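Long-range contacts in uncharacterized protein (PDB 3LPZ), which probably acts in the Get pathway of tail-anchored protein biogenesis, as an alpha-solenoid Get4 that binds Get5 and offers surfaces for several partners: residues 80-85 and 98-103; 138-143 and 157-162; 185-190 and 243-248; 208-213 and 234-239. All coordinates share one frame; numbering follows the deposited sequence. Where two conformers were deposited one is given.

Contacts 1 and 3 are buried helix-to-helix packing without a hydrogen bond across them, yet contact 1 joins antiparallel neighbours in the chain and contact 3 roughly parallel segments (29°) with 52 residues between them. Contacts 2 and 4 are only partly buried and bring polar groups into play: a histidine pair in contact 2, a tyrosine hydroxyl and an arginine-glutamate cluster in contact 4. Contacts 1 and 2 touch where Leu101 packs on Leu138 and Val141. Contacts 3 and 4 meet through Asn246 and Phe239; helices 186-199 and 203-220 follow each other in the chain, as do strand 237-238 and helix 243-256. The centres of contacts 1 and 3 lie about 41 Å apart, on opposite sides of the chain's centre.

Contact 1. Residues 80-85 and 98-103; sequences LLVDTF and GKLLGC
The helical segments 80-85 and 98-103 run antiparallel at 167°, their axes 11.2 Å apart, with Val82 facing Leu100 in register. That spacing is wide enough for branched side chains to meet between the backbones, and Leu100 is the one that bridges it. Its two methyl branches divide the work: CD2 touches Val82 CG2 at 3.7 Å and Leu81 CD2 at 3.8 Å, while CG and CD1 lie against Phe85. Phe85 receives Leu100 at its ring edge, Phe85 CE2 to Leu100 CG 3.8 Å, and one face of the ring is taken by Leu81 CD1 of its own helix, offset toward the rim. CG of Leu81 is anti to its backbone N (chi1 171°), and from there Leu81 CD2 lies 4.1 Å from Cys103 SG; the small thiol suits a place beside a methyl group. Lys99 lends only its aliphatic part, CD reaching Phe85 CZ at 4.4 Å, before the chain turns its amino end away from the helix opposite. Trp124 and Phe117 of helix 112-128 pack on Val82 and Leu100, and Val55 of helix 51-67 on Phe85 and Lys99. Such layering of antiparallel helices, each pair backed by the next, is characteristic of an alpha-solenoid.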
loop_
_atom_site.group_PDB
_atom_site.type_symbol
_atom_site.label_atom_id
_atom_site.label_comp_id
_atom_site.label_asym_id
_atom_site.label_seq_id
_atom_site.Cartn_x
_atom_site.Cartn_y
_atom_site.Cartn_z
ATOM N N LEU A 80 -18.856 -13.816 -3.758
ATOM C CA LEU A 80 -20.312 -13.613 -3.705
ATOM C C LEU A 80 -20.686 -12.812 -2.448
ATOM O O LEU A 80 -21.604 -12.009 -2.459
ATOM C CB LEU A 80 -21.034 -14.970 -3.713
ATOM C CG LEU A 80 -22.557 -14.981 -3.857
ATOM C CD1 LEU A 80 -22.999 -14.140 -5.061
ATOM C CD2 LEU A 80 -23.097 -16.431 -3.949
ATOM N N LEU A 81 -19.947 -13.038 -1.365
ATOM C CA LEU A 81 -20.180 -12.345 -0.121
ATOM C C LEU A 81 -19.978 -10.837 -0.321
ATOM O O LEU A 81 -20.776 -10.031 0.163
ATOM C CB LEU A 81 -19.235 -12.876 0.973
ATOM C CG LEU A 81 -19.196 -12.093 2.307
ATOM C CD1 LEU A 81 -20.594 -12.111 2.983
ATOM C CD2 LEU A 81 -18.084 -12.621 3.251
ATOM N N VAL A 82 -18.894 -10.462 -1.002
ATOM C CA VAL A 82 -18.642 -9.047 -1.296
ATOM C C VAL A 82 -19.773 -8.518 -2.166
ATOM O O VAL A 82 -20.263 -7.419 -1.924
ATOM C CB VAL A 82 -17.303 -8.803 -2.053
ATOM C CG1 VAL A 82 -17.145 -7.303 -2.392
ATOM C CG2 VAL A 82 -16.115 -9.280 -1.214
ATOM N N ASP A 83 -20.193 -9.253 -3.199
ATOM C CA ASP A 83 -21.261 -8.749 -4.060
ATOM C C ASP A 83 -22.574 -8.598 -3.272
ATOM O O ASP A 83 -23.406 -7.732 -3.562
ATOM C CB ASP A 83 -21.406 -9.634 -5.303
ATOM C CG ASP A 83 -20.386 -9.277 -6.380
ATOM O OD1 ASP A 83 -20.402 -8.129 -6.905
ATOM O OD2 ASP A 83 -19.553 -10.135 -6.708
ATOM N N THR A 84 -22.739 -9.451 -2.258
ATOM C CA THR A 84 -23.902 -9.390 -1.398
ATOM C C THR A 84 -23.863 -8.111 -0.564
ATOM O O THR A 84 -24.895 -7.471 -0.409
ATOM C CB THR A 84 -24.011 -10.653 -0.513
ATOM O OG1 THR A 84 -24.167 -11.796 -1.376
ATOM C CG2 THR A 84 -25.218 -10.576 0.432
ATOM N N PHE A 85 -22.685 -7.738 -0.045
ATOM C CA PHE A 85 -22.529 -6.478 0.717
ATOM C C PHE A 85 -22.897 -5.287 -0.177
ATOM O O PHE A 85 -23.581 -4.359 0.241
ATOM C CB PHE A 85 -21.087 -6.308 1.238
ATOM C CG PHE A 85 -20.753 -7.112 2.501
ATOM C CD1 PHE A 85 -21.708 -7.395 3.471
ATOM C CD2 PHE A 85 -19.448 -7.528 2.738
ATOM C CE1 PHE A 85 -21.371 -8.123 4.648
ATOM C CE2 PHE A 85 -19.106 -8.257 3.909
ATOM C CZ PHE A 85 -20.072 -8.539 4.859
ATOM N N GLY A 98 -14.637 -7.641 9.451
ATOM C CA GLY A 98 -14.183 -8.854 10.137
ATOM C C GLY A 98 -14.500 -10.133 9.355
ATOM O O GLY A 98 -13.694 -11.072 9.303
ATOM N N LYS A 99 -15.680 -10.186 8.750
ATOM C CA LYS A 99 -16.041 -11.360 7.932
ATOM C C LYS A 99 -15.122 -11.484 6.721
ATOM O O LYS A 99 -14.727 -12.597 6.344
ATOM C CB LYS A 99 -17.504 -11.290 7.496
ATOM C CG LYS A 99 -18.466 -11.517 8.641
ATOM C CD LYS A 99 -19.929 -11.454 8.176
ATOM C CE LYS A 99 -20.919 -11.516 9.367
ATOM N NZ LYS A 99 -20.917 -10.266 10.183
ATOM N N LEU A 100 -14.804 -10.354 6.088
ATOM C CA LEU A 100 -13.948 -10.375 4.884
ATOM C C LEU A 100 -12.512 -10.787 5.245
ATOM O O LEU A 100 -11.892 -11.580 4.511
ATOM C CB LEU A 100 -13.996 -9.038 4.126
ATOM C CG LEU A 100 -15.386 -8.726 3.528
ATOM C CD1 LEU A 100 -15.431 -7.297 2.972
ATOM C CD2 LEU A 100 -15.754 -9.707 2.397
ATOM N N LEU A 101 -12.009 -10.287 6.378
ATOM C CA LEU A 101 -10.667 -10.696 6.859
ATOM C C LEU A 101 -10.640 -12.162 7.256
ATOM O O LEU A 101 -9.637 -12.842 7.051
ATOM C CB LEU A 101 -10.188 -9.812 8.045
ATOM C CG LEU A 101 -9.934 -8.350 7.678
ATOM C CD1 LEU A 101 -9.720 -7.555 8.948
ATOM C CD2 LEU A 101 -8.699 -8.211 6.735
ATOM N N GLY A 102 -11.743 -12.659 7.813
ATOM C CA GLY A 102 -11.834 -14.078 8.143
ATOM C C GLY A 102 -11.696 -14.938 6.881
ATOM O O GLY A 102 -11.033 -16.001 6.914
ATOM N N CYS A 103 -12.322 -14.522 5.783
ATOM C CA CYS A 103 -12.159 -15.247 4.498
ATOM C C CYS A 103 -10.735 -15.112 3.944
ATOM O O CYS A 103 -10.094 -16.117 3.563
ATOM C CB CYS A 103 -13.167 -14.760 3.444
ATOM S SG CYS A 103 -14.903 -15.117 3.856
#

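Contact 2. Residues 138-143 and 157-162; sequences LHHVVG and KHLVLG
His139 and His158 meet rim to rim, ND1 to ND1, in a 2.8 Å hydrogen bond for which either ring could supply the proton. The planes are 40° apart and neither ring lies over the face of the other. Each instead has an aliphatic neighbour over one face: Val142 CG1 sits over the centre of the His158 ring, 3.6 Å from its centroid in a CH-pi contact, and Leu161 CB lies over one face of His139, toward the rim. Histidine suits both places because it offers a polar edge and a face that accepts carbon. Gly143 lets the backbones close up here, its CA 3.9 Å from His158 CB and 4.0 Å from Leu159 CG; a side chain would run into Leu159. The more solvent-exposed side lies toward the turn Leu159 to Gly162, with Leu161 at its rim; packing is looser at His140, whose N stands 4.2 Å from Gly162 CA and ND1 4.1 Å from Leu159 CD2. The far nitrogen of His139, NE2, bonds to Ala133 O, tying the ring at both ends. An alanine in place of His139 would probably leave His158 ND1 without this mate and remove the bond to Ala133 O. Helix 112-128 backs this site through Ile122 on His139 and Met121 on Val142. Beyond the turn, Ser166 of helix 166-179 bonds His140 ND1, and Val169 packs on His140 and Leu159, joining helices 136-148 and 152-159 to the next layer.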
loop_
_atom_site.group_PDB
_atom_site.type_symbol
_atom_site.label_atom_id
_atom_site.label_comp_id
_atom_site.label_asym_id
_atom_site.label_seq_id
_atom_site.Cartn_x
_atom_site.Cartn_y
_atom_site.Cartn_z
ATOM N N LEU A 138 -8.076 -2.877 5.741
ATOM C CA LEU A 138 -7.987 -3.912 4.694
ATOM C C LEU A 138 -6.675 -3.800 3.912
ATOM O O LEU A 138 -5.994 -4.822 3.682
ATOM C CB LEU A 138 -9.187 -3.859 3.749
ATOM C CG LEU A 138 -10.560 -4.247 4.324
ATOM C CD1 LEU A 138 -11.602 -4.125 3.208
ATOM C CD2 LEU A 138 -10.570 -5.690 4.878
ATOM N N HIS A 139 -6.285 -2.566 3.546
ATOM C CA HIS A 139 -4.985 -2.353 2.882
ATOM C C HIS A 139 -3.828 -2.833 3.768
ATOM O O HIS A 139 -2.880 -3.467 3.278
ATOM C CB HIS A 139 -4.740 -0.876 2.526
ATOM C CG HIS A 139 -5.420 -0.434 1.266
ATOM N ND1 HIS A 139 -5.208 -1.050 0.050
ATOM C CD2 HIS A 139 -6.301 0.570 1.027
ATOM C CE1 HIS A 139 -5.920 -0.443 -0.890
ATOM N NE2 HIS A 139 -6.597 0.542 -0.323
ATOM N N HIS A 140 -3.885 -2.510 5.058
ATOM C CA HIS A 140 -2.867 -2.977 5.976
ATOM C C HIS A 140 -2.704 -4.519 5.983
ATOM O O HIS A 140 -1.604 -5.043 5.834
ATOM C CB HIS A 140 -3.120 -2.500 7.399
ATOM C CG HIS A 140 -2.111 -3.046 8.371
ATOM N ND1 HIS A 140 -0.822 -2.560 8.444
ATOM C CD2 HIS A 140 -2.188 -4.060 9.269
ATOM C CE1 HIS A 140 -0.149 -3.250 9.356
ATOM N NE2 HIS A 140 -0.956 -4.158 9.879
ATOM N N VAL A 141 -3.800 -5.221 6.224
ATOM C CA VAL A 141 -3.766 -6.671 6.263
ATOM C C VAL A 141 -3.318 -7.313 4.927
ATOM O O VAL A 141 -2.473 -8.193 4.938
ATOM C CB VAL A 141 -5.092 -7.257 6.787
ATOM C CG1 VAL A 141 -5.015 -8.810 6.771
ATOM C CG2 VAL A 141 -5.354 -6.716 8.233
ATOM N N VAL A 142 -3.847 -6.852 3.797
ATOM C CA VAL A 142 -3.435 -7.372 2.496
ATOM C C VAL A 142 -1.931 -7.101 2.331
ATOM O O VAL A 142 -1.164 -7.964 1.902
ATOM C CB VAL A 142 -4.239 -6.697 1.340
ATOM C CG1 VAL A 142 -3.619 -7.000 -0.041
ATOM C CG2 VAL A 142 -5.717 -7.139 1.398
ATOM N N GLY A 143 -1.521 -5.890 2.708
ATOM C CA GLY A 143 -0.121 -5.510 2.617
ATOM C C GLY A 143 0.768 -6.414 3.455
ATOM O O GLY A 143 1.829 -6.852 2.973
ATOM N N LYS A 157 2.192 -1.002 -2.539
ATOM C CA LYS A 157 0.980 -0.312 -2.984
ATOM C C LYS A 157 -0.145 -0.301 -1.947
ATOM O O LYS A 157 -0.879 0.682 -1.872
ATOM C CB LYS A 157 0.482 -0.873 -4.329
ATOM C CG LYS A 157 1.468 -0.610 -5.478
ATOM C CD LYS A 157 1.141 -1.474 -6.701
ATOM C CE LYS A 157 2.176 -1.269 -7.815
ATOM N NZ LYS A 157 1.658 -1.844 -9.083
ATOM N N HIS A 158 -0.290 -1.373 -1.157
ATOM C CA HIS A 158 -1.297 -1.396 -0.093
ATOM C C HIS A 158 -0.838 -0.699 1.189
ATOM O O HIS A 158 -1.602 0.079 1.774
ATOM C CB HIS A 158 -1.708 -2.825 0.204
ATOM C CG HIS A 158 -2.489 -3.445 -0.911
ATOM N ND1 HIS A 158 -3.827 -3.176 -1.113
ATOM C CD2 HIS A 158 -2.110 -4.282 -1.910
ATOM C CE1 HIS A 158 -4.246 -3.849 -2.174
ATOM N NE2 HIS A 158 -3.223 -4.526 -2.676
ATOM N N LEU A 159 0.418 -0.935 1.590
ATOM C CA LEU A 159 0.902 -0.367 2.866
ATOM C C LEU A 159 0.918 1.161 2.891
ATOM O O LEU A 159 0.714 1.741 3.955
ATOM C CB LEU A 159 2.263 -0.944 3.261
ATOM C CG LEU A 159 2.181 -2.435 3.670
ATOM C CD1 LEU A 159 3.561 -3.066 3.664
ATOM C CD2 LEU A 159 1.456 -2.641 5.067
ATOM N N VAL A 160 1.155 1.803 1.743
ATOM C CA VAL A 160 1.154 3.269 1.691
ATOM C C VAL A 160 -0.241 3.856 1.933
ATOM O O VAL A 160 -0.384 5.053 2.302
ATOM C CB VAL A 160 1.790 3.843 0.377
ATOM C CG1 VAL A 160 3.257 3.464 0.318
ATOM C CG2 VAL A 160 1.013 3.423 -0.908
ATOM N N LEU A 161 -1.255 3.017 1.744
ATOM C CA LEU A 161 -2.654 3.339 1.991
ATOM C C LEU A 161 -3.216 2.739 3.291
ATOM O O LEU A 161 -4.435 2.707 3.469
ATOM C CB LEU A 161 -3.504 2.872 0.794
ATOM C CG LEU A 161 -3.139 3.527 -0.560
ATOM C CD1 LEU A 161 -3.959 2.903 -1.699
ATOM C CD2 LEU A 161 -3.335 5.077 -0.497
ATOM N N GLY A 162 -2.337 2.298 4.196
ATOM C CA GLY A 162 -2.745 1.517 5.363
ATOM C C GLY A 162 -3.034 2.370 6.604
ATOM O O GLY A 162 -3.436 3.558 6.518
#

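Contact 3. Residues 185-190 and 243-248; sequences TAPLYC and PLLNFI
Pro187 presses its ring against the start of helix 243-256, CB lying 3.6 Å from Leu244 CB, with the two side chains crossing at about a right angle. Pro187 CB also stands 3.6 Å from Leu245 N, so the proline packs on backbone as well as on side chain. A compact ring suits this place, where the CA atoms of Pro187 and Leu245 come within 4.7 Å. Being in the first turn of its helix, the proline also costs no intrahelical hydrogen bond through its missing N-H. Around it the contact widens. Ile248 sends CD1 up to the carbonyl of Pro187, 3.4 Å from its O, and the same methyl lies 4.2 Å from Cys190 CB. Cys190 has SG anti to its backbone N (chi1 -171°), and the sulphur meets Leu245 CD2 at 3.9 Å. Ala186 CB makes a longer contact with Leu245 CD1, and at the rim Leu188 CD1 does so with Leu244 CD1. The side-chain contacts are all apolar and no hydrogen bond crosses; the two short helical segments run nearly parallel, 29° apart, with axes 8.6 Å from each other.

The next shell fixes these groups from behind. Phe213 packs on Cys190, Phe239 on Leu245, and Leu277 and Leu274 on Leu244. Beside them Asn246 OD1 bonds to Phe239 N, anchoring the helix start to the chain before it. Helix 203-220 thus lies against both partners, reaching Leu245 through Thr214 and Leu217, while helix 166-179 flanks Ala186 through Tyr178 and helix 271-275 flanks Leu244.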
loop_
_atom_site.group_PDB
_atom_site.type_symbol
_atom_site.label_atom_id
_atom_site.label_comp_id
_atom_site.label_asym_id
_atom_site.label_seq_id
_atom_site.Cartn_x
_atom_site.Cartn_y
_atom_site.Cartn_z
ATOM N N THR A 185 23.249 0.824 -0.997
ATOM C CA THR A 185 21.887 1.078 -1.448
ATOM C C THR A 185 20.921 1.427 -0.329
ATOM O O THR A 185 19.744 1.646 -0.614
ATOM C CB THR A 185 21.300 -0.097 -2.266
ATOM O OG1 THR A 185 21.079 -1.229 -1.393
ATOM C CG2 THR A 185 22.234 -0.443 -3.470
ATOM N N ALA A 186 21.386 1.501 0.930
ATOM C CA ALA A 186 20.461 1.838 2.059
ATOM C C ALA A 186 19.482 3.015 1.788
ATOM O O ALA A 186 18.299 2.862 2.046
ATOM C CB ALA A 186 21.189 2.037 3.383
ATOM N N PRO A 187 19.969 4.171 1.243
ATOM C CA PRO A 187 19.055 5.312 1.017
ATOM C C PRO A 187 17.956 5.029 -0.005
ATOM O O PRO A 187 16.871 5.608 0.092
ATOM C CB PRO A 187 19.977 6.421 0.477
ATOM C CG PRO A 187 21.419 5.934 0.813
ATOM C CD PRO A 187 21.348 4.465 0.786
ATOM N N LEU A 188 18.224 4.141 -0.971
ATOM C CA LEU A 188 17.227 3.789 -1.994
ATOM C C LEU A 188 16.035 3.045 -1.384
ATOM O O LEU A 188 14.898 3.279 -1.754
ATOM C CB LEU A 188 17.855 2.950 -3.109
ATOM C CG LEU A 188 18.622 3.642 -4.254
ATOM C CD1 LEU A 188 19.305 4.944 -3.886
ATOM C CD2 LEU A 188 19.580 2.630 -4.959
ATOM N N TYR A 189 16.304 2.145 -0.454
ATOM C CA TYR A 189 15.244 1.398 0.199
ATOM C C TYR A 189 14.552 2.242 1.229
ATOM O O TYR A 189 13.325 2.159 1.380
ATOM C CB TYR A 189 15.772 0.087 0.788
ATOM C CG TYR A 189 16.181 -0.869 -0.324
ATOM C CD1 TYR A 189 15.226 -1.664 -0.972
ATOM C CD2 TYR A 189 17.502 -0.911 -0.790
ATOM C CE1 TYR A 189 15.594 -2.520 -2.026
ATOM C CE2 TYR A 189 17.872 -1.763 -1.832
ATOM C CZ TYR A 189 16.914 -2.556 -2.442
ATOM O OH TYR A 189 17.271 -3.378 -3.475
ATOM N N CYS A 190 15.308 3.108 1.894
ATOM C CA CYS A 190 14.684 4.043 2.815
ATOM C C CYS A 190 13.681 4.937 2.062
ATOM O O CYS A 190 12.552 5.136 2.543
ATOM C CB CYS A 190 15.750 4.878 3.555
ATOM S SG CYS A 190 15.053 5.865 4.875
ATOM N N PRO A 243 25.421 9.845 2.140
ATOM C CA PRO A 243 24.897 11.203 1.860
ATOM C C PRO A 243 23.402 11.288 1.460
ATOM O O PRO A 243 22.727 12.250 1.828
ATOM C CB PRO A 243 25.772 11.705 0.702
ATOM C CG PRO A 243 26.722 10.610 0.345
ATOM C CD PRO A 243 26.701 9.584 1.454
ATOM N N LEU A 244 22.896 10.341 0.673
ATOM C CA LEU A 244 21.498 10.429 0.238
ATOM C C LEU A 244 20.525 10.118 1.362
ATOM O O LEU A 244 19.357 10.507 1.323
ATOM C CB LEU A 244 21.211 9.480 -0.928
ATOM C CG LEU A 244 21.641 9.977 -2.313
ATOM C CD1 LEU A 244 21.202 8.936 -3.361
ATOM C CD2 LEU A 244 21.102 11.377 -2.613
ATOM N N LEU A 245 20.974 9.365 2.351
ATOM C CA LEU A 245 20.129 9.163 3.524
ATOM C C LEU A 245 20.037 10.499 4.306
ATOM O O LEU A 245 18.989 10.855 4.886
ATOM C CB LEU A 245 20.703 8.048 4.386
ATOM C CG LEU A 245 19.734 6.925 4.735
ATOM C CD1 LEU A 245 20.404 5.819 5.589
ATOM C CD2 LEU A 245 18.507 7.495 5.440
ATOM N N ASN A 246 21.143 11.229 4.320
ATOM C CA ASN A 246 21.160 12.563 4.920
ATOM C C ASN A 246 20.261 13.527 4.182
ATOM O O ASN A 246 19.549 14.298 4.804
ATOM C CB ASN A 246 22.594 13.094 4.988
ATOM C CG ASN A 246 23.477 12.182 5.808
ATOM O OD1 ASN A 246 22.982 11.497 6.710
ATOM N ND2 ASN A 246 24.769 12.148 5.497
ATOM N N PHE A 247 20.255 13.440 2.852
ATOM C CA PHE A 247 19.305 14.182 2.047
ATOM C C PHE A 247 17.854 13.900 2.471
ATOM O O PHE A 247 17.051 14.829 2.668
ATOM C CB PHE A 247 19.474 13.800 0.571
ATOM C CG PHE A 247 18.422 14.380 -0.318
ATOM C CD1 PHE A 247 18.508 15.705 -0.745
ATOM C CD2 PHE A 247 17.340 13.602 -0.731
ATOM C CE1 PHE A 247 17.523 16.256 -1.599
ATOM C CE2 PHE A 247 16.347 14.141 -1.562
ATOM C CZ PHE A 247 16.441 15.473 -1.999
ATOM N N ILE A 248 17.518 12.618 2.583
ATOM C CA ILE A 248 16.197 12.209 3.066
ATOM C C ILE A 248 15.881 12.755 4.473
ATOM O O ILE A 248 14.797 13.307 4.677
ATOM C CB ILE A 248 16.024 10.671 3.061
ATOM C CG1 ILE A 248 16.088 10.120 1.628
ATOM C CG2 ILE A 248 14.714 10.268 3.789
ATOM C CD1 ILE A 248 16.318 8.577 1.606
#

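Contact 4. Residues 208-213 and 234-239; sequences TAYRIF and AELRIF
Tyr210 OH is gripped by more than one group: Arg237 N donates to it at 2.9 Å with an N-H...O angle of 153°, and Ser249 OG of helix 243-256 forms a second hydrogen bond. The same serine also bonds Arg237 O, so tyrosine, serine and the strand backbone are knotted together. CG of Tyr210 is anti to the backbone N (chi1 166°), and the ring runs on from it toward the strand; the carbonyl O of Glu235 lies in the ring plane at the edge, 3.4 Å from Tyr210 CE2. Tyrosine suits the place, since the ring fills the space beside helix 186-199, touching Val194, while its hydroxyl serves the strand. A phenylalanine here would probably leave Arg237 N without its acceptor and Ser249 OG without one of its partners.

Charged groups gather on the more exposed side. Arg211 and Glu235 cross at about a right angle, with Arg211 CD 3.3 Å from Glu235 OE2; Arg211 NE is 4.1 Å from the same oxygen, which lies well out of the guanidinium plane, so only the charges attract. A water accepts a weak bond from Arg211 NH1 and donates one to Glu235 O. Arg237 NH2 makes a salt bridge to Glu235 OE1 at 3.2 Å, using that oxygen's anti lone pair, and its NH1 bonds Thr214 OG1. One carboxylate between two arginines would probably stay ionised. The chemistry implies a strand pinned to helix 203-220 by directional bonds from Tyr210 and Thr214 to Arg237, with the looser attraction of Arg211 for Glu235 beside them.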
loop_
_atom_site.group_PDB
_atom_site.type_symbol
_atom_site.label_atom_id
_atom_site.label_comp_id
_atom_site.label_asym_id
_atom_site.label_seq_id
_atom_site.Cartn_x
_atom_site.Cartn_y
_atom_site.Cartn_z
ATOM N N THR A 208 7.571 7.979 10.663
ATOM C CA THR A 208 7.637 6.667 11.289
ATOM C C THR A 208 8.494 5.703 10.436
ATOM O O THR A 208 9.367 5.013 10.968
ATOM C CB THR A 208 6.203 6.088 11.535
ATOM O OG1 THR A 208 5.514 6.951 12.453
ATOM C CG2 THR A 208 6.241 4.660 12.114
ATOM N N ALA A 209 8.226 5.624 9.131
ATOM C CA ALA A 209 9.001 4.716 8.273
ATOM C C ALA A 209 10.500 5.052 8.335
ATOM O O ALA A 209 11.340 4.175 8.465
ATOM C CB ALA A 209 8.503 4.769 6.824
ATOM N N TYR A 210 10.822 6.336 8.287
ATOM C CA TYR A 210 12.200 6.780 8.397
ATOM C C TYR A 210 12.843 6.336 9.728
ATOM O O TYR A 210 13.957 5.799 9.767
ATOM C CB TYR A 210 12.226 8.297 8.285
ATOM C CG TYR A 210 13.537 8.895 8.703
ATOM C CD1 TYR A 210 14.625 8.910 7.827
ATOM C CD2 TYR A 210 13.695 9.439 9.993
ATOM C CE1 TYR A 210 15.849 9.441 8.221
ATOM C CE2 TYR A 210 14.921 9.982 10.384
ATOM C CZ TYR A 210 15.987 9.978 9.486
ATOM O OH TYR A 210 17.196 10.524 9.879
ATOM N N ARG A 211 12.124 6.527 10.824
ATOM C CA ARG A 211 12.686 6.166 12.122
ATOM C C ARG A 211 12.895 4.646 12.211
ATOM O O ARG A 211 13.954 4.183 12.631
ATOM C CB ARG A 211 11.786 6.679 13.248
ATOM C CG ARG A 211 11.773 8.221 13.305
ATOM C CD ARG A 211 11.150 8.723 14.591
ATOM N NE ARG A 211 9.702 8.764 14.531
ATOM C CZ ARG A 211 8.994 9.893 14.446
ATOM N NH1 ARG A 211 9.597 11.087 14.400
ATOM N NH2 ARG A 211 7.676 9.835 14.415
ATOM N N ILE A 212 11.904 3.876 11.796
ATOM C CA ILE A 212 12.042 2.405 11.818
ATOM C C ILE A 212 13.190 1.917 10.940
ATOM O O ILE A 212 14.008 1.070 11.380
ATOM C CB ILE A 212 10.716 1.689 11.454
ATOM C CG1 ILE A 212 9.608 1.993 12.496
ATOM C CG2 ILE A 212 10.915 0.167 11.247
ATOM C CD1 ILE A 212 9.836 1.439 13.958
ATOM N N PHE A 213 13.274 2.428 9.713
ATOM C CA PHE A 213 14.287 1.919 8.780
ATOM C C PHE A 213 15.693 2.258 9.331
ATOM O O PHE A 213 16.589 1.399 9.366
ATOM C CB PHE A 213 14.107 2.544 7.384
ATOM C CG PHE A 213 15.070 2.031 6.368
ATOM C CD1 PHE A 213 16.358 2.574 6.259
ATOM C CD2 PHE A 213 14.695 0.990 5.498
ATOM C CE1 PHE A 213 17.273 2.080 5.291
ATOM C CE2 PHE A 213 15.587 0.497 4.544
ATOM C CZ PHE A 213 16.885 1.035 4.440
ATOM N N ALA A 234 11.891 12.399 18.506
ATOM C CA ALA A 234 11.872 12.523 17.041
ATOM C C ALA A 234 13.290 12.321 16.481
ATOM O O ALA A 234 13.962 13.269 16.072
ATOM C CB ALA A 234 11.280 13.876 16.616
ATOM N N GLU A 235 13.726 11.063 16.504
ATOM C CA GLU A 235 15.055 10.622 16.071
ATOM C C GLU A 235 15.421 11.165 14.681
ATOM O O GLU A 235 14.741 10.895 13.700
ATOM C CB GLU A 235 15.103 9.084 16.057
ATOM C CG GLU A 235 14.667 8.415 17.365
ATOM C CD GLU A 235 13.582 7.358 17.153
ATOM O OE1 GLU A 235 13.895 6.222 16.694
ATOM O OE2 GLU A 235 12.407 7.669 17.454
ATOM N N LEU A 236 16.468 11.966 14.612
ATOM C CA LEU A 236 16.970 12.423 13.336
ATOM C C LEU A 236 18.429 12.006 13.211
ATOM O O LEU A 236 19.288 12.545 13.926
ATOM C CB LEU A 236 16.839 13.935 13.187
ATOM C CG LEU A 236 17.110 14.284 11.722
ATOM C CD1 LEU A 236 15.805 14.223 10.898
ATOM C CD2 LEU A 236 17.829 15.632 11.573
ATOM N N ARG A 237 18.698 11.061 12.306
ATOM C CA ARG A 237 20.017 10.447 12.203
ATOM C C ARG A 237 20.780 10.901 10.963
ATOM O O ARG A 237 20.227 10.971 9.844
ATOM C CB ARG A 237 19.942 8.913 12.288
ATOM C CG ARG A 237 19.228 8.410 13.547
ATOM C CD ARG A 237 19.110 6.912 13.549
ATOM N NE ARG A 237 18.609 6.427 14.831
ATOM C CZ ARG A 237 17.345 6.083 15.059
ATOM N NH1 ARG A 237 16.428 6.135 14.086
ATOM N NH2 ARG A 237 17.002 5.685 16.270
ATOM N N ILE A 238 22.050 11.218 11.184
ATOM C CA ILE A 238 22.978 11.562 10.128
ATOM C C ILE A 238 24.017 10.445 10.008
ATOM O O ILE A 238 24.619 10.024 11.005
ATOM C CB ILE A 238 23.667 12.929 10.439
ATOM C CG1 ILE A 238 22.600 14.034 10.464
ATOM C CG2 ILE A 238 24.850 13.223 9.461
ATOM C CD1 ILE A 238 21.868 14.305 9.046
ATOM N N PHE A 239 24.212 9.977 8.779
ATOM C CA PHE A 239 25.202 8.943 8.465
ATOM C C PHE A 239 26.234 9.516 7.514
ATOM O O PHE A 239 25.965 9.620 6.318
ATOM C CB PHE A 239 24.513 7.752 7.777
ATOM C CG PHE A 239 23.485 7.088 8.628
ATOM C CD1 PHE A 239 23.853 6.076 9.528
ATOM C CD2 PHE A 239 22.149 7.470 8.555
ATOM C CE1 PHE A 239 22.909 5.468 10.339
ATOM C CE2 PHE A 239 21.176 6.856 9.391
ATOM C CZ PHE A 239 21.554 5.854 10.261
HETATM O O HOH W 1 12.090 11.774 12.583
#